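Local coordinates for reducing end xylose-releasing exo-oligoxylanase (Paenibacillus barengoltzii G22, PDB 5YXT), which probably hydrolyses short xylan-derived oligosaccharides, releasing xylose from the reducing end, as a family 8 glycoside hydrolase, at residues Ala106-Trp111 against Arg161-Lys166; Ala135-Ser140 against Glu203-Trp208; Gln155-Leu160 against Trp208-Asp213. All coordinates share one frame; numbering follows the deposited sequence.

Contacts 1 and 3 use successive turns of helix 152-165; contact 2 joins helix 126-143 to helix 199-208. The centres of contacts 1 and 3 are 12 Å apart, and they meet in polar pairs: Arg-161 of contact 1 forms a salt bridge with Glu-212 of contact 3, NH2 to OE2 2.8 Å. Contacts 2 and 3 have centres 9 Å apart and share Trp-208, where helix 199-208 ends. Ala-156 packs on Leu-137 and Leu-160 on Phe-205, so apolar side chains link these two contacts. Contacts 1 and 2, with centres about 17 Å apart, do not touch; contact 3 touches both of them.

Contact 1 of 3, residues Ala106-Trp111 against Arg161-Lys166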
loop_
_atom_site.group_PDB
_atom_site.type_symbol
_atom_site.label_atom_id
_atom_site.label_comp_id
_atom_site.label_asym_id
_atom_site.label_seq_id
_atom_site.Cartn_x
_atom_site.Cartn_y
_atom_site.Cartn_z
ATOM N N ALA C 106 32.366 17.875 36.243
ATOM C CA ALA C 106 32.263 17.012 37.412
ATOM C C ALA C 106 30.803 16.681 37.711
ATOM O O ALA C 106 29.923 17.541 37.647
ATOM C CB ALA C 106 32.915 17.684 38.621
ATOM N N GLY C 107 30.547 15.424 38.041
ATOM C CA GLY C 107 29.207 14.922 38.186
ATOM C C GLY C 107 28.674 14.252 36.938
ATOM O O GLY C 107 27.688 13.514 37.018
ATOM N N TYR C 108 29.298 14.497 35.793
ATOM C CA TYR C 108 28.984 13.780 34.571
ATOM C C TYR C 108 29.959 12.617 34.375
ATOM O O TYR C 108 30.930 12.458 35.116
ATOM C CB TYR C 108 29.037 14.714 33.376
ATOM C CG TYR C 108 27.993 15.804 33.349
ATOM C CD1 TYR C 108 26.666 15.556 33.692
ATOM C CD2 TYR C 108 28.328 17.079 32.931
ATOM C CE1 TYR C 108 25.707 16.574 33.633
ATOM C CE2 TYR C 108 27.393 18.085 32.867
ATOM C CZ TYR C 108 26.085 17.836 33.211
ATOM O OH TYR C 108 25.183 18.883 33.129
ATOM N N PHE C 109 29.691 11.798 33.357
ATOM C CA PHE C 109 30.514 10.640 33.018
ATOM C C PHE C 109 31.280 10.932 31.736
ATOM O O PHE C 109 30.681 11.360 30.747
ATOM C CB PHE C 109 29.654 9.385 32.824
ATOM C CG PHE C 109 28.946 8.916 34.073
ATOM C CD1 PHE C 109 27.728 9.461 34.445
ATOM C CD2 PHE C 109 29.483 7.915 34.858
ATOM C CE1 PHE C 109 27.072 9.045 35.587
ATOM C CE2 PHE C 109 28.824 7.475 36.006
ATOM C CZ PHE C 109 27.616 8.045 36.368
ATOM N N ALA C 110 32.598 10.692 31.746
ATOM C CA ALA C 110 33.393 10.862 30.534
ATOM C C ALA C 110 32.890 9.911 29.460
ATOM O O ALA C 110 32.757 8.706 29.694
ATOM C CB ALA C 110 34.876 10.609 30.816
ATOM N N TRP C 111 32.590 10.451 28.283
ATOM C CA TRP C 111 31.882 9.641 27.301
ATOM C C TRP C 111 32.762 8.532 26.732
ATOM O O TRP C 111 32.239 7.479 26.362
ATOM C CB TRP C 111 31.316 10.521 26.180
ATOM C CG TRP C 111 32.322 11.042 25.180
ATOM C CD1 TRP C 111 33.132 12.131 25.327
ATOM C CD2 TRP C 111 32.589 10.522 23.870
ATOM N NE1 TRP C 111 33.894 12.312 24.201
ATOM C CE2 TRP C 111 33.577 11.341 23.291
ATOM C CE3 TRP C 111 32.091 9.447 23.131
ATOM C CZ2 TRP C 111 34.088 11.105 22.021
ATOM C CZ3 TRP C 111 32.598 9.217 21.866
ATOM C CH2 TRP C 111 33.584 10.042 21.325
ATOM N N ARG C 161 19.602 15.331 38.888
ATOM C CA ARG C 161 19.736 16.652 39.488
ATOM C C ARG C 161 20.893 17.420 38.861
ATOM O O ARG C 161 20.751 18.598 38.513
ATOM C CB ARG C 161 19.909 16.519 41.004
ATOM C CG ARG C 161 20.235 17.828 41.647
ATOM C CD ARG C 161 19.915 17.756 43.113
ATOM N NE ARG C 161 19.474 19.202 43.425
ATOM C CZ ARG C 161 18.393 19.844 42.883
ATOM N NH1 ARG C 161 18.098 21.097 43.152
ATOM N NH2 ARG C 161 17.547 19.250 42.071
ATOM N N THR C 162 22.048 16.769 38.713
ATOM C CA THR C 162 23.173 17.381 38.011
ATOM C C THR C 162 22.783 17.830 36.605
ATOM O O THR C 162 23.153 18.926 36.168
ATOM C CB THR C 162 24.328 16.380 37.944
ATOM O OG1 THR C 162 24.652 15.938 39.266
ATOM C CG2 THR C 162 25.558 17.009 37.295
ATOM N N CYS C 163 22.052 16.979 35.876
ATOM C CA CYS C 163 21.713 17.261 34.482
ATOM C C CYS C 163 20.937 18.562 34.326
ATOM O O CYS C 163 20.991 19.197 33.266
ATOM C CB CYS C 163 20.901 16.098 33.910
ATOM S SG CYS C 163 21.913 14.599 33.618
ATOM N N LEU C 164 20.185 18.958 35.346
ATOM C CA LEU C 164 19.387 20.171 35.267
ATOM C C LEU C 164 20.042 21.365 35.944
ATOM O O LEU C 164 19.850 22.500 35.495
ATOM C CB LEU C 164 18.006 19.927 35.898
ATOM C CG LEU C 164 17.128 18.870 35.207
ATOM C CD1 LEU C 164 15.696 18.923 35.700
ATOM C CD2 LEU C 164 17.151 19.006 33.693
ATOM N N HIS C 165 20.804 21.137 37.008
ATOM C CA HIS C 165 21.207 22.216 37.899
ATOM C C HIS C 165 22.682 22.578 37.820
ATOM O O HIS C 165 23.080 23.588 38.413
ATOM C CB HIS C 165 20.847 21.861 39.349
ATOM C CG HIS C 165 19.375 21.836 39.608
ATOM N ND1 HIS C 165 18.614 22.982 39.684
ATOM C CD2 HIS C 165 18.515 20.801 39.770
ATOM C CE1 HIS C 165 17.351 22.656 39.906
ATOM N NE2 HIS C 165 17.264 21.338 39.965
ATOM N N LYS C 166 23.499 21.802 37.110
ATOM C CA LYS C 166 24.916 22.137 36.998
ATOM C C LYS C 166 25.090 23.548 36.448
ATOM O O LYS C 166 24.350 23.990 35.563
ATOM C CB LYS C 166 25.641 21.128 36.103
ATOM C CG LYS C 166 27.148 21.358 35.972
ATOM C CD LYS C 166 27.799 21.596 37.334
ATOM C CE LYS C 166 27.772 20.354 38.217
ATOM N NZ LYS C 166 28.807 20.432 39.293
HETATM O O HOH W 1 25.901 13.515 38.976
#
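Thr-162 OG1 is gripped twice: by a water, 2.7 Å from it, that donates to Gly-107 O, and by Asp-158 O one turn back in its own helix. With chi1 at -55°, OG1 sits beside the backbone N while the methyl CG2 lies anti to it, and the two branches do different work: the hydroxyl reaches the loop through water, the methyl meets it directly. Thr-162 CG2 packs obliquely against the ring of Tyr-108, 3.7 Å from CE1. The ring slides past the threonine and brings its edge to the helix backbone, where Cys-163 CA lies near the ring plane, 4.1 Å from Tyr-108 OH. Lys-166 CB is 3.8 Å from the same oxygen, whose hydrogen bond goes instead to Tyr-173 O; this bond fixes the outer end of the ring. Lys-166, the first residue to leave the helix, bends at its second and third side-chain torsions, and NZ ends 3.5 Å from Ala-106 O, a long polar approach. Gly-107 has a positive phi of 95°; its backbone angles alone would press a CB on Ala-106 O, and it would also come within 3.2 Å of Thr-162 CG2, consistent with glycine letting the loop lie close. The loop between helix 84-98 and strand 112-113 thus rests on the C-terminal turn of helix 152-165 without a direct hydrogen bond: the junction depends on shape and one bridging water, the hydroxyl of Tyr-108 being held by Tyr-173 O.

Contact 2 of 3, residues Ala135-Ser140 against Glu203-Trp208; sequences ALLFAS and ELFALW
Trp-208 presents the edge of its indole to helix 126-143: Phe-138 CE1 lies 3.9 Å from CZ3 and Leu-137 CD1 4.1 Å from CE3, both near the ring plane. One indole face is covered from its own helix, by Leu-204 O, 3.3 Å above the plane and displaced toward the rim, with Leu-207 CD1 over the same face. The side chains of Phe-138 and Trp-208 cross at about a right angle, and the Phe-138 ring meets both Trp-208 and Leu-204 obliquely, its CZ 3.9 Å from Leu-204 CD1; Phe-138 and Leu-204 also cross nearly perpendicularly. Leu-137 divides its methyls: CD2 is 4.0 Å from Trp-208 CB, while CD1 touches the rim of the indole and, obliquely, the ring of Phe-205, 4.1 Å from CD1 there. With chi1 at -57°, Trp-208 CG lies anti to its carbonyl carbon, which carries the ring back along its own helix and brings its CZ3 edge to Phe-138 CE1. All atoms touching across the two segments are carbon, and no hydrogen bond spans them. The axes of segments 135-140 and 203-208 come no closer than 11.7 Å, at 54°, so long side chains rather than backbones fill the interface. Around it, Phe-138 also meets Trp-376 edge-to-face, Leu-204 touches Trp-275, and Phe-205 meets Trp-217 edge-to-face. Such layers of leucine and aromatic side chains between neighbouring helices fit the interior of the (alpha/alpha)6 barrel expected of glycoside hydrolase family 8, a member of the six-hairpin glycosidases.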
loop_
_atom_site.group_PDB
_atom_site.type_symbol
_atom_site.label_atom_id
_atom_site.label_comp_id
_atom_site.label_asym_id
_atom_site.label_seq_id
_atom_site.Cartn_x
_atom_site.Cartn_y
_atom_site.Cartn_z
ATOM N N ALA C 135 17.735 3.463 33.327
ATOM C CA ALA C 135 18.127 2.095 33.658
ATOM C C ALA C 135 18.278 1.909 35.163
ATOM O O ALA C 135 17.809 0.912 35.718
ATOM C CB ALA C 135 19.431 1.725 32.943
ATOM N N LEU C 136 18.919 2.869 35.835
ATOM C CA LEU C 136 19.103 2.803 37.284
ATOM C C LEU C 136 17.770 2.856 38.026
ATOM O O LEU C 136 17.579 2.152 39.026
ATOM C CB LEU C 136 20.012 3.945 37.735
ATOM C CG LEU C 136 21.505 3.769 37.421
ATOM C CD1 LEU C 136 22.238 5.107 37.467
ATOM C CD2 LEU C 136 22.166 2.721 38.358
ATOM N N LEU C 137 16.842 3.704 37.569
ATOM C CA LEU C 137 15.521 3.748 38.192
ATOM C C LEU C 137 14.791 2.426 38.008
ATOM O O LEU C 137 14.176 1.909 38.952
ATOM C CB LEU C 137 14.702 4.906 37.612
ATOM C CG LEU C 137 15.118 6.298 38.107
ATOM C CD1 LEU C 137 14.560 7.376 37.198
ATOM C CD2 LEU C 137 14.650 6.510 39.548
ATOM N N PHE C 138 14.847 1.868 36.791
ATOM C CA PHE C 138 14.305 0.536 36.548
ATOM C C PHE C 138 14.995 -0.503 37.419
ATOM O O PHE C 138 14.349 -1.422 37.923
ATOM C CB PHE C 138 14.460 0.146 35.072
ATOM C CG PHE C 138 13.493 0.843 34.134
ATOM C CD1 PHE C 138 12.371 1.511 34.626
ATOM C CD2 PHE C 138 13.710 0.825 32.758
ATOM C CE1 PHE C 138 11.483 2.166 33.753
ATOM C CE2 PHE C 138 12.832 1.464 31.893
ATOM C CZ PHE C 138 11.711 2.141 32.402
ATOM N N ALA C 139 16.318 -0.399 37.578
ATOM C CA ALA C 139 17.015 -1.367 38.421
ATOM C C ALA C 139 16.564 -1.237 39.868
ATOM O O ALA C 139 16.364 -2.240 40.561
ATOM C CB ALA C 139 18.533 -1.177 38.305
ATOM N N SER C 140 16.393 -0.000 40.336
ATOM C CA SER C 140 15.876 0.223 41.679
ATOM C C SER C 140 14.496 -0.404 41.839
ATOM O O SER C 140 14.181 -0.974 42.890
ATOM C CB SER C 140 15.838 1.723 41.973
ATOM O OG SER C 140 15.304 1.999 43.254
ATOM N N GLU C 203 8.816 11.658 30.684
ATOM C CA GLU C 203 7.562 11.379 31.377
ATOM C C GLU C 203 7.813 10.615 32.668
ATOM O O GLU C 203 7.152 10.853 33.683
ATOM C CB GLU C 203 6.632 10.566 30.477
ATOM C CG GLU C 203 6.117 11.301 29.257
ATOM C CD GLU C 203 4.816 12.035 29.516
ATOM O OE1 GLU C 203 4.354 12.059 30.679
ATOM O OE2 GLU C 203 4.248 12.585 28.545
ATOM N N LEU C 204 8.752 9.683 32.638
ATOM C CA LEU C 204 9.070 8.895 33.824
ATOM C C LEU C 204 9.946 9.674 34.799
ATOM O O LEU C 204 9.793 9.530 36.020
ATOM C CB LEU C 204 9.746 7.589 33.408
ATOM C CG LEU C 204 8.903 6.699 32.485
ATOM C CD1 LEU C 204 9.669 5.450 32.101
ATOM C CD2 LEU C 204 7.581 6.320 33.138
ATOM N N PHE C 205 10.866 10.502 34.292
ATOM C CA PHE C 205 11.608 11.374 35.197
ATOM C C PHE C 205 10.658 12.307 35.940
ATOM O O PHE C 205 10.868 12.601 37.119
ATOM C CB PHE C 205 12.664 12.185 34.442
ATOM C CG PHE C 205 13.724 11.338 33.770
ATOM C CD1 PHE C 205 13.934 10.025 34.154
ATOM C CD2 PHE C 205 14.503 11.868 32.761
ATOM C CE1 PHE C 205 14.894 9.242 33.523
ATOM C CE2 PHE C 205 15.467 11.104 32.135
ATOM C CZ PHE C 205 15.663 9.785 32.518
ATOM N N ALA C 206 9.599 12.764 35.264
ATOM C CA ALA C 206 8.588 13.621 35.883
ATOM C C ALA C 206 7.815 12.928 37.002
ATOM O O ALA C 206 7.074 13.602 37.730
ATOM C CB ALA C 206 7.600 14.120 34.828
ATOM N N LEU C 207 7.934 11.607 37.128
ATOM C CA LEU C 207 7.381 10.880 38.262
ATOM C C LEU C 207 8.415 10.514 39.314
ATOM O O LEU C 207 8.055 10.370 40.483
ATOM C CB LEU C 207 6.712 9.583 37.795
ATOM C CG LEU C 207 5.785 9.623 36.590
ATOM C CD1 LEU C 207 5.693 8.210 36.030
ATOM C CD2 LEU C 207 4.409 10.168 36.969
ATOM N N TRP C 208 9.686 10.328 38.941
ATOM C CA TRP C 208 10.648 9.685 39.826
ATOM C C TRP C 208 11.909 10.486 40.113
ATOM O O TRP C 208 12.724 10.037 40.930
ATOM C CB TRP C 208 11.068 8.321 39.264
ATOM C CG TRP C 208 9.927 7.389 39.033
ATOM C CD1 TRP C 208 8.776 7.295 39.762
ATOM C CD2 TRP C 208 9.831 6.406 38.005
ATOM N NE1 TRP C 208 7.964 6.318 39.242
ATOM C CE2 TRP C 208 8.592 5.752 38.164
ATOM C CE3 TRP C 208 10.678 6.008 36.963
ATOM C CZ2 TRP C 208 8.177 4.728 37.321
ATOM C CZ3 TRP C 208 10.263 4.986 36.127
ATOM C CH2 TRP C 208 9.028 4.359 36.311
#

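Contact 3 of 3, residues Gln155-Leu160 against Trp208-Asp213; sequences QARDLL and WAYPED
This is a loop-on-helix contact in the (alpha/alpha)6 fold expected of family 8: the turn joining helix 199-208 to helix 214-231 lies against the middle of helix 152-165, and Tyr-210 reaches from it across Arg-157 to Asp-158. Tyr-210 OH donates a short hydrogen bond of 2.5 Å to Asp-158 OD1, meeting that oxygen nearly in line with its C-O bond. OD1 sits at the ring edge, with the carboxylate tilted 33° to the ring. Arg-157 CB covers one face of the tyrosine in a CH-pi contact, 3.7 Å from the ring centroid. The arginine chain then bends at chi3 (-64°), which leaves Tyr-210 CE1 at the edge of the guanidinium, the two planes 67° apart, instead of stacking them. Lower down the arginine, CG and CD both pass Trp-208 O, CG at 3.5 Å. A phenylalanine in place of Tyr-210 would probably keep much of the ring's packing on Arg-157 but leave Asp-158 OD1 without this donor, and the ring less firmly set. The two backbones are joined by a water that donates to Arg-157 O and accepts from Tyr-210 N. Where both residues also touch Trp-217 of helix 214-231, Leu-160 CD1 meets Ala-209 CB at 4.2 Å.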
loop_
_atom_site.group_PDB
_atom_site.type_symbol
_atom_site.label_atom_id
_atom_site.label_comp_id
_atom_site.label_asym_id
_atom_site.label_seq_id
_atom_site.Cartn_x
_atom_site.Cartn_y
_atom_site.Cartn_z
ATOM N N GLN C 155 21.544 7.021 42.934
ATOM C CA GLN C 155 22.450 7.388 41.847
ATOM C C GLN C 155 21.691 8.049 40.701
ATOM O O GLN C 155 22.175 9.013 40.099
ATOM C CB GLN C 155 23.205 6.155 41.345
ATOM C CG GLN C 155 24.096 5.496 42.391
ATOM C CD GLN C 155 25.385 6.241 42.602
ATOM O OE1 GLN C 155 25.817 7.026 41.746
ATOM N NE2 GLN C 155 26.021 6.004 43.746
ATOM N N ALA C 156 20.489 7.554 40.400
ATOM C CA ALA C 156 19.713 8.086 39.281
ATOM C C ALA C 156 19.202 9.495 39.569
ATOM O O ALA C 156 19.325 10.399 38.729
ATOM C CB ALA C 156 18.546 7.146 38.970
ATOM N N ARG C 157 18.616 9.699 40.749
ATOM C CA ARG C 157 18.104 11.019 41.099
ATOM C C ARG C 157 19.234 12.034 41.233
ATOM O O ARG C 157 19.087 13.190 40.820
ATOM C CB ARG C 157 17.276 10.930 42.382
ATOM C CG ARG C 157 15.932 10.191 42.192
ATOM C CD ARG C 157 15.068 10.206 43.457
ATOM N NE ARG C 157 15.726 9.482 44.537
ATOM C CZ ARG C 157 15.570 8.183 44.778
ATOM N NH1 ARG C 157 14.758 7.450 44.031
ATOM N NH2 ARG C 157 16.230 7.618 45.783
ATOM N N ASP C 158 20.376 11.621 41.796
ATOM C CA ASP C 158 21.516 12.534 41.878
ATOM C C ASP C 158 22.017 12.898 40.488
ATOM O O ASP C 158 22.338 14.064 40.215
ATOM C CB ASP C 158 22.646 11.911 42.698
ATOM C CG ASP C 158 22.315 11.813 44.170
ATOM O OD1 ASP C 158 21.304 12.405 44.604
ATOM O OD2 ASP C 158 23.073 11.136 44.895
ATOM N N LEU C 159 22.098 11.909 39.595
ATOM C CA LEU C 159 22.500 12.195 38.222
ATOM C C LEU C 159 21.539 13.186 37.564
ATOM O O LEU C 159 21.966 14.179 36.958
ATOM C CB LEU C 159 22.570 10.890 37.437
ATOM C CG LEU C 159 23.235 10.931 36.069
ATOM C CD1 LEU C 159 22.243 11.275 34.972
ATOM C CD2 LEU C 159 24.340 11.950 36.112
ATOM N N LEU C 160 20.234 12.924 37.672
ATOM C CA LEU C 160 19.240 13.784 37.034
ATOM C C LEU C 160 19.274 15.193 37.599
ATOM O O LEU C 160 18.999 16.154 36.875
ATOM C CB LEU C 160 17.851 13.190 37.211
ATOM C CG LEU C 160 17.622 11.903 36.428
ATOM C CD1 LEU C 160 16.277 11.335 36.803
ATOM C CD2 LEU C 160 17.717 12.185 34.918
ATOM N N TRP C 208 9.686 10.328 38.941
ATOM C CA TRP C 208 10.648 9.685 39.826
ATOM C C TRP C 208 11.909 10.486 40.113
ATOM O O TRP C 208 12.724 10.037 40.930
ATOM C CB TRP C 208 11.068 8.321 39.264
ATOM C CG TRP C 208 9.927 7.389 39.033
ATOM C CD1 TRP C 208 8.776 7.295 39.762
ATOM C CD2 TRP C 208 9.831 6.406 38.005
ATOM N NE1 TRP C 208 7.964 6.318 39.242
ATOM C CE2 TRP C 208 8.592 5.752 38.164
ATOM C CE3 TRP C 208 10.678 6.008 36.963
ATOM C CZ2 TRP C 208 8.177 4.728 37.321
ATOM C CZ3 TRP C 208 10.263 4.986 36.127
ATOM C CH2 TRP C 208 9.028 4.359 36.311
ATOM N N ALA C 209 12.103 11.640 39.485
ATOM C CA ALA C 209 13.215 12.496 39.873
ATOM C C ALA C 209 12.944 13.091 41.255
ATOM O O ALA C 209 11.876 12.899 41.842
ATOM C CB ALA C 209 13.431 13.597 38.835
ATOM N N TYR C 210 13.921 13.824 41.782
ATOM C CA TYR C 210 13.669 14.622 42.975
ATOM C C TYR C 210 12.447 15.508 42.739
ATOM O O TYR C 210 12.299 16.077 41.647
ATOM C CB TYR C 210 14.887 15.486 43.316
ATOM C CG TYR C 210 16.003 14.710 43.956
ATOM C CD1 TYR C 210 15.758 13.889 45.047
ATOM C CD2 TYR C 210 17.293 14.774 43.461
ATOM C CE1 TYR C 210 16.773 13.163 45.634
ATOM C CE2 TYR C 210 18.321 14.050 44.044
ATOM C CZ TYR C 210 18.052 13.249 45.128
ATOM O OH TYR C 210 19.063 12.524 45.715
ATOM N N PRO C 211 11.555 15.641 43.727
ATOM C CA PRO C 211 10.254 16.290 43.476
ATOM C C PRO C 211 10.337 17.665 42.841
ATOM O O PRO C 211 9.500 17.985 41.987
ATOM C CB PRO C 211 9.641 16.353 44.881
ATOM C CG PRO C 211 10.209 15.151 45.577
ATOM C CD PRO C 211 11.627 15.047 45.077
ATOM N N GLU C 212 11.332 18.480 43.212
ATOM C CA GLU C 212 11.398 19.846 42.703
ATOM C C GLU C 212 11.622 19.911 41.196
ATOM O O GLU C 212 11.271 20.920 40.570
ATOM C CB GLU C 212 12.500 20.630 43.423
ATOM C CG GLU C 212 13.922 20.141 43.119
ATOM C CD GLU C 212 14.329 18.939 43.967
ATOM O OE1 GLU C 212 13.485 18.417 44.741
ATOM O OE2 GLU C 212 15.501 18.515 43.863
ATOM N N ASP C 213 12.195 18.870 40.595
ATOM C CA ASP C 213 12.502 18.882 39.169
ATOM C C ASP C 213 11.409 18.259 38.305
ATOM O O ASP C 213 11.514 18.299 37.071
ATOM C CB ASP C 213 13.823 18.150 38.919
ATOM C CG ASP C 213 15.003 18.854 39.553
ATOM O OD1 ASP C 213 14.871 20.059 39.853
ATOM O OD2 ASP C 213 16.059 18.215 39.737
HETATM O O HOH W 2 16.447 14.086 40.192
#